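Local coordinates for protein cytochrome c, putative (Shewanella oneidensis, PDB 1SP3) that reduces tetrathionate as a respiratory octaheme c-type cytochrome, passing electrons through its covalently attached hemes, at the heme c site. Sequence-based numbering; all coordinates share one arbitrary frame.

The heme c site. Residues 217-218, 222-223, 226-227, 229-230, 232, 235-236, 405, 408-411, 414-415, 421, 423, 428, 432-433, 441. With HEC (heme c), chain B; HEC (heme c), chain C.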
# COMPACT_ATOMS: atom_id res chain seq x y z
N PRO A 217 23.25 13.86 -11.07
CA PRO A 217 22.91 15.11 -10.42
C PRO A 217 24.00 15.63 -9.46
O PRO A 217 23.79 16.75 -8.99
CB PRO A 217 21.70 14.74 -9.55
CG PRO A 217 21.99 13.32 -9.16
CD PRO A 217 22.64 12.71 -10.38
N HIS A 218 25.08 14.86 -9.20
CA HIS A 218 26.15 15.17 -8.21
C HIS A 218 27.40 15.84 -8.85
O HIS A 218 27.80 15.49 -9.96
CB HIS A 218 26.52 13.89 -7.48
CG HIS A 218 25.32 13.05 -7.08
ND1 HIS A 218 25.00 11.85 -7.69
CD2 HIS A 218 24.37 13.25 -6.13
CE1 HIS A 218 23.92 11.35 -7.13
NE2 HIS A 218 23.51 12.18 -6.19
N LYS A 222 31.87 10.33 -8.25
CA LYS A 222 31.87 8.96 -7.77
C LYS A 222 30.43 8.65 -7.37
O LYS A 222 29.96 7.53 -7.53
CB LYS A 222 32.85 8.81 -6.62
CG LYS A 222 32.64 7.56 -5.79
CD LYS A 222 32.99 6.32 -6.64
CE LYS A 222 34.35 6.38 -7.26
NZ LYS A 222 34.57 5.10 -7.97
N LEU A 223 29.71 9.66 -6.94
CA LEU A 223 28.31 9.41 -6.60
C LEU A 223 27.49 9.15 -7.83
O LEU A 223 26.65 8.23 -7.81
CB LEU A 223 27.65 10.51 -5.81
CG LEU A 223 28.16 10.66 -4.40
CD1 LEU A 223 27.63 12.02 -3.95
CD2 LEU A 223 27.65 9.55 -3.40
N HIS A 226 27.59 5.56 -9.02
CA HIS A 226 26.75 4.65 -8.26
C HIS A 226 25.36 4.53 -8.81
O HIS A 226 24.67 3.51 -8.57
CB HIS A 226 26.66 5.09 -6.81
CG HIS A 226 27.89 4.73 -5.99
ND1 HIS A 226 29.12 5.34 -6.15
CD2 HIS A 226 28.05 3.82 -4.98
CE1 HIS A 226 29.98 4.86 -5.26
NE2 HIS A 226 29.36 3.94 -4.54
N THR A 227 24.90 5.54 -9.54
CA THR A 227 23.50 5.48 -9.89
C THR A 227 23.20 4.41 -10.91
O THR A 227 22.03 4.15 -11.08
CB THR A 227 22.92 6.85 -10.44
OG1 THR A 227 23.55 7.12 -11.68
CG2 THR A 227 23.38 7.99 -9.64
N THR A 229 23.70 1.48 -10.33
CA THR A 229 23.53 0.27 -9.53
C THR A 229 22.60 0.49 -8.32
O THR A 229 21.93 -0.41 -7.78
CB THR A 229 24.97 -0.16 -9.05
OG1 THR A 229 25.67 -0.73 -10.16
CG2 THR A 229 24.96 -1.32 -8.03
N VAL A 230 22.66 1.67 -7.83
CA VAL A 230 21.98 2.06 -6.60
C VAL A 230 20.88 3.08 -7.01
O VAL A 230 21.18 4.17 -7.61
CB VAL A 230 22.92 2.65 -5.58
CG1 VAL A 230 22.15 2.96 -4.37
CG2 VAL A 230 24.06 1.68 -5.23
N CYS A 232 18.11 5.97 -6.81
CA CYS A 232 18.15 7.25 -6.09
C CYS A 232 17.55 7.10 -4.72
O CYS A 232 18.05 7.64 -3.72
CB CYS A 232 17.38 8.38 -6.85
SG CYS A 232 17.63 8.45 -8.63
N CYS A 235 19.80 6.03 -1.44
CA CYS A 235 20.57 7.03 -0.70
C CYS A 235 19.73 8.17 -0.08
O CYS A 235 20.06 8.73 0.97
CB CYS A 235 21.66 7.58 -1.60
SG CYS A 235 22.86 6.23 -1.99
N HIS A 236 18.63 8.51 -0.72
CA HIS A 236 17.89 9.73 -0.44
C HIS A 236 16.67 9.53 0.41
O HIS A 236 16.01 10.50 0.80
CB HIS A 236 17.52 10.35 -1.77
CG HIS A 236 18.71 10.99 -2.42
ND1 HIS A 236 19.35 12.07 -1.84
CD2 HIS A 236 19.41 10.69 -3.53
CE1 HIS A 236 20.38 12.41 -2.58
NE2 HIS A 236 20.41 11.63 -3.64
N LYS A 405 19.44 16.94 1.28
CA LYS A 405 20.65 16.35 0.73
C LYS A 405 21.71 16.03 1.81
O LYS A 405 22.47 15.06 1.68
CB LYS A 405 21.19 17.27 -0.36
CG LYS A 405 21.61 18.66 0.17
CD LYS A 405 22.04 19.59 -0.95
CE LYS A 405 22.79 20.86 -0.40
NZ LYS A 405 21.74 21.84 0.15
N ALA A 408 21.37 12.34 3.07
CA ALA A 408 21.52 11.20 2.16
C ALA A 408 22.56 10.27 2.70
O ALA A 408 23.47 10.74 3.35
CB ALA A 408 21.92 11.63 0.73
N LEU A 409 22.39 8.96 2.45
CA LEU A 409 23.40 8.00 2.83
C LEU A 409 24.72 8.47 2.22
O LEU A 409 24.75 8.77 1.06
CB LEU A 409 23.05 6.62 2.30
CG LEU A 409 21.76 6.00 2.84
CD1 LEU A 409 21.71 4.51 2.49
CD2 LEU A 409 21.81 6.26 4.41
N ASN A 410 25.79 8.59 3.02
CA ASN A 410 27.09 8.88 2.46
C ASN A 410 28.04 7.66 2.55
O ASN A 410 27.64 6.62 3.06
CB ASN A 410 27.68 10.16 3.08
CG ASN A 410 28.12 11.23 1.99
OD1 ASN A 410 28.72 10.90 0.95
ND2 ASN A 410 27.84 12.52 2.27
N CYS A 411 29.23 7.78 2.00
CA CYS A 411 30.15 6.67 1.79
C CYS A 411 30.22 5.76 2.97
O CYS A 411 30.14 4.57 2.76
CB CYS A 411 31.57 7.12 1.42
SG CYS A 411 31.58 8.66 0.41
N CYS A 414 27.47 2.91 3.97
CA CYS A 414 27.58 1.59 3.32
C CYS A 414 28.94 0.97 3.40
O CYS A 414 29.00 -0.23 3.56
CB CYS A 414 27.21 1.67 1.85
SG CYS A 414 25.49 2.34 1.65
N HIS A 415 30.04 1.75 3.22
CA HIS A 415 31.40 1.20 3.12
C HIS A 415 32.09 1.29 4.50
O HIS A 415 31.48 1.86 5.42
CB HIS A 415 32.24 1.91 2.01
CG HIS A 415 31.67 1.74 0.62
ND1 HIS A 415 31.67 0.54 -0.04
CD2 HIS A 415 31.02 2.60 -0.19
CE1 HIS A 415 31.07 0.66 -1.21
NE2 HIS A 415 30.69 1.92 -1.34
N LEU A 421 24.12 -2.00 3.92
CA LEU A 421 23.84 -2.98 2.85
C LEU A 421 24.39 -4.34 3.31
O LEU A 421 25.44 -4.41 3.95
CB LEU A 421 24.52 -2.61 1.55
CG LEU A 421 24.00 -1.33 0.88
CD1 LEU A 421 24.46 -1.31 -0.54
CD2 LEU A 421 22.46 -1.14 0.88
N TRP A 423 26.22 -6.89 2.19
CA TRP A 423 26.98 -7.23 0.97
C TRP A 423 26.74 -8.68 0.42
O TRP A 423 26.41 -8.85 -0.76
CB TRP A 423 28.46 -6.97 1.19
CG TRP A 423 28.72 -5.48 1.46
CD1 TRP A 423 29.22 -4.91 2.61
CD2 TRP A 423 28.43 -4.38 0.58
NE1 TRP A 423 29.35 -3.55 2.46
CE2 TRP A 423 28.86 -3.19 1.23
CE3 TRP A 423 27.90 -4.29 -0.74
CZ2 TRP A 423 28.78 -1.91 0.61
CZ3 TRP A 423 27.80 -3.02 -1.33
CH2 TRP A 423 28.25 -1.86 -0.66
N TYR A 428 27.49 -9.69 -3.35
CA TYR A 428 28.85 -9.19 -3.40
C TYR A 428 29.76 -10.11 -2.59
O TYR A 428 29.32 -10.78 -1.65
CB TYR A 428 28.92 -7.75 -2.84
CG TYR A 428 28.29 -6.74 -3.81
CD1 TYR A 428 26.96 -6.34 -3.67
CD2 TYR A 428 29.01 -6.21 -4.90
CE1 TYR A 428 26.39 -5.49 -4.55
CE2 TYR A 428 28.43 -5.35 -5.78
CZ TYR A 428 27.12 -5.00 -5.62
OH TYR A 428 26.53 -4.15 -6.52
N PRO A 432 32.61 -3.81 -1.71
CA PRO A 432 33.26 -3.56 -3.01
C PRO A 432 34.41 -2.57 -2.96
O PRO A 432 35.22 -2.62 -3.89
CB PRO A 432 32.15 -2.95 -3.87
CG PRO A 432 30.89 -3.10 -3.18
CD PRO A 432 31.15 -3.60 -1.80
N MET A 433 34.46 -1.71 -1.95
CA MET A 433 35.57 -0.79 -1.78
C MET A 433 36.82 -1.46 -1.18
O MET A 433 37.94 -1.03 -1.47
CB MET A 433 35.12 0.32 -0.86
CG MET A 433 36.06 1.48 -0.83
SD MET A 433 35.68 2.52 0.63
CE MET A 433 34.63 3.48 -0.04
N HIS A 441 27.92 -5.37 -10.27
CA HIS A 441 26.69 -5.19 -11.02
C HIS A 441 26.85 -5.18 -12.57
O HIS A 441 27.71 -4.45 -13.10
CB HIS A 441 26.01 -3.90 -10.56
CG HIS A 441 24.68 -3.68 -11.22
ND1 HIS A 441 23.79 -4.70 -11.48
CD2 HIS A 441 24.11 -2.56 -11.71
CE1 HIS A 441 22.73 -4.22 -12.08
NE2 HIS A 441 22.90 -2.92 -12.23
FE HEC B . 22.03 12.03 -4.72
CHA HEC B . 22.87 14.87 -3.39
CHB HEC B . 19.55 13.47 -6.55
CHC HEC B . 21.56 9.06 -6.60
CHD HEC B . 24.06 10.28 -2.65
NA HEC B . 21.33 13.91 -5.01
C1A HEC B . 21.91 14.96 -4.37
C2A HEC B . 21.18 16.13 -4.79
C3A HEC B . 20.26 15.79 -5.69
C4A HEC B . 20.30 14.34 -5.80
CMA HEC B . 19.31 16.78 -6.42
CAA HEC B . 21.54 17.57 -4.34
CBA HEC B . 22.71 17.98 -5.24
CGA HEC B . 23.26 19.32 -4.78
O1A HEC B . 22.62 20.34 -5.02
O2A HEC B . 24.31 19.36 -4.12
NB HEC B . 20.84 11.39 -6.26
C1B HEC B . 19.82 12.16 -6.78
C2B HEC B . 19.17 11.40 -7.78
C3B HEC B . 19.75 10.23 -7.85
C4B HEC B . 20.80 10.19 -6.90
CMB HEC B . 18.05 11.97 -8.68
CAB HEC B . 19.43 9.10 -8.85
CBB HEC B . 19.60 9.52 -10.12
NC HEC B . 22.68 10.03 -4.65
C1C HEC B . 22.29 8.99 -5.46
C2C HEC B . 22.88 7.81 -4.96
C3C HEC B . 23.57 8.14 -3.83
C4C HEC B . 23.45 9.57 -3.64
CMC HEC B . 22.63 6.43 -5.61
CAC HEC B . 24.36 7.19 -2.86
CBC HEC B . 25.21 6.17 -3.24
ND HEC B . 23.25 12.43 -3.24
C1D HEC B . 24.02 11.61 -2.47
C2D HEC B . 24.80 12.37 -1.52
C3D HEC B . 24.33 13.75 -1.71
C4D HEC B . 23.44 13.73 -2.82
CMD HEC B . 25.78 11.79 -0.43
CAD HEC B . 24.82 15.05 -0.94
CBD HEC B . 26.12 15.47 -1.68
CGD HEC B . 25.68 16.56 -2.64
O1D HEC B . 25.02 17.57 -2.15
O2D HEC B . 25.98 16.42 -3.90
FE HEC C . 30.00 2.91 -3.00
CHA HEC C . 31.02 0.45 -5.15
CHB HEC C . 33.09 4.26 -3.12
CHC HEC C . 28.91 5.75 -1.39
CHD HEC C . 27.18 1.33 -2.18
NA HEC C . 31.73 2.45 -4.01
C1A HEC C . 31.96 1.35 -4.78
C2A HEC C . 33.40 1.31 -5.11
C3A HEC C . 33.98 2.37 -4.55
C4A HEC C . 32.92 3.10 -3.85
CMA HEC C . 35.48 2.78 -4.55
CAA HEC C . 34.04 0.18 -5.96
CBA HEC C . 33.67 0.45 -7.42
CGA HEC C . 34.36 1.70 -7.97
O1A HEC C . 35.63 1.67 -8.24
O2A HEC C . 33.60 2.71 -8.20
NB HEC C . 30.83 4.70 -2.37
C1B HEC C . 32.13 5.04 -2.58
C2B HEC C . 32.32 6.37 -2.12
C3B HEC C . 31.14 6.80 -1.67
C4B HEC C . 30.21 5.74 -1.81
CMB HEC C . 33.70 7.17 -2.15
CAB HEC C . 30.83 8.22 -1.14
CBB HEC C . 30.82 9.28 -2.01
NC HEC C . 28.41 3.46 -1.94
C1C HEC C . 28.13 4.64 -1.30
C2C HEC C . 26.88 4.54 -0.61
C3C HEC C . 26.43 3.30 -0.81
C4C HEC C . 27.38 2.59 -1.65
CMC HEC C . 26.24 5.67 0.24
CAC HEC C . 25.12 2.55 -0.35
CBC HEC C . 23.79 2.82 -0.53
ND HEC C . 29.24 1.08 -3.54
C1D HEC C . 27.95 0.73 -3.19
C2D HEC C . 27.61 -0.37 -4.02
C3D HEC C . 28.78 -0.61 -4.91
C4D HEC C . 29.76 0.34 -4.56
CMD HEC C . 26.28 -1.15 -4.04
CAD HEC C . 28.93 -1.68 -6.00
CBD HEC C . 28.65 -0.99 -7.36
CGD HEC C . 28.80 -2.04 -8.41
O1D HEC C . 28.32 -3.19 -8.28
O2D HEC C . 29.46 -1.77 -9.39
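Two CXXCH motifs, Cys232 to His236 and Cys411 to His415, each anchor a bis-histidine heme c, and the pair lies close enough for electrons probably to pass between them. In each motif the cysteine sulphurs form thioethers with the former vinyl carbons CAB and CAC, and the motif histidine is the proximal ligand. In the chain C heme, His415 faces His226 across the iron with NE2-Fe-NE2 at 177°; in the chain B heme, His236 and His218 subtend a more bent 167°.

His226 can be followed outward from helix 221-226. Its CB lies against CBC, a thioether-arm methyl of the chain B heme, with CG anti to the carbonyl carbon. The ring then reaches for the other heme: CD2 leans toward pyrrole nitrogen NC, CE1 toward NB, and NE2 binds FE of the chain C heme at 2.0 Å. On the far edge, ND1 donates to Lys222 O at 2.7 Å, close to the ring plane but above the carbonyl plane; this bond fixes the ring's rotation and may make the imidazole more electron-rich.

Lys222 also extends its bent side chain past methyl CMB, bringing NZ into a salt bridge with O2A of the ring A propionate of the chain C heme at 2.6 Å. Oxygen O1D of that heme's other propionate, on ring D, accepts hydrogen bonds from Tyr428 OH at 2.7 Å and from His441 N at 3.0 Å. Trp423 points its CZ3-CH2 edge at the face of pyrrole D of the chain C heme, the two planes 81° apart, while Pro432 CD covers one indole face. Leu223 bridges the cofactors, CD1 over pyrrole D of the chain B heme and CD2 against CBB of the chain C heme. Pro217 CG sits over both pyrrole B of the chain B heme and the His218 ring.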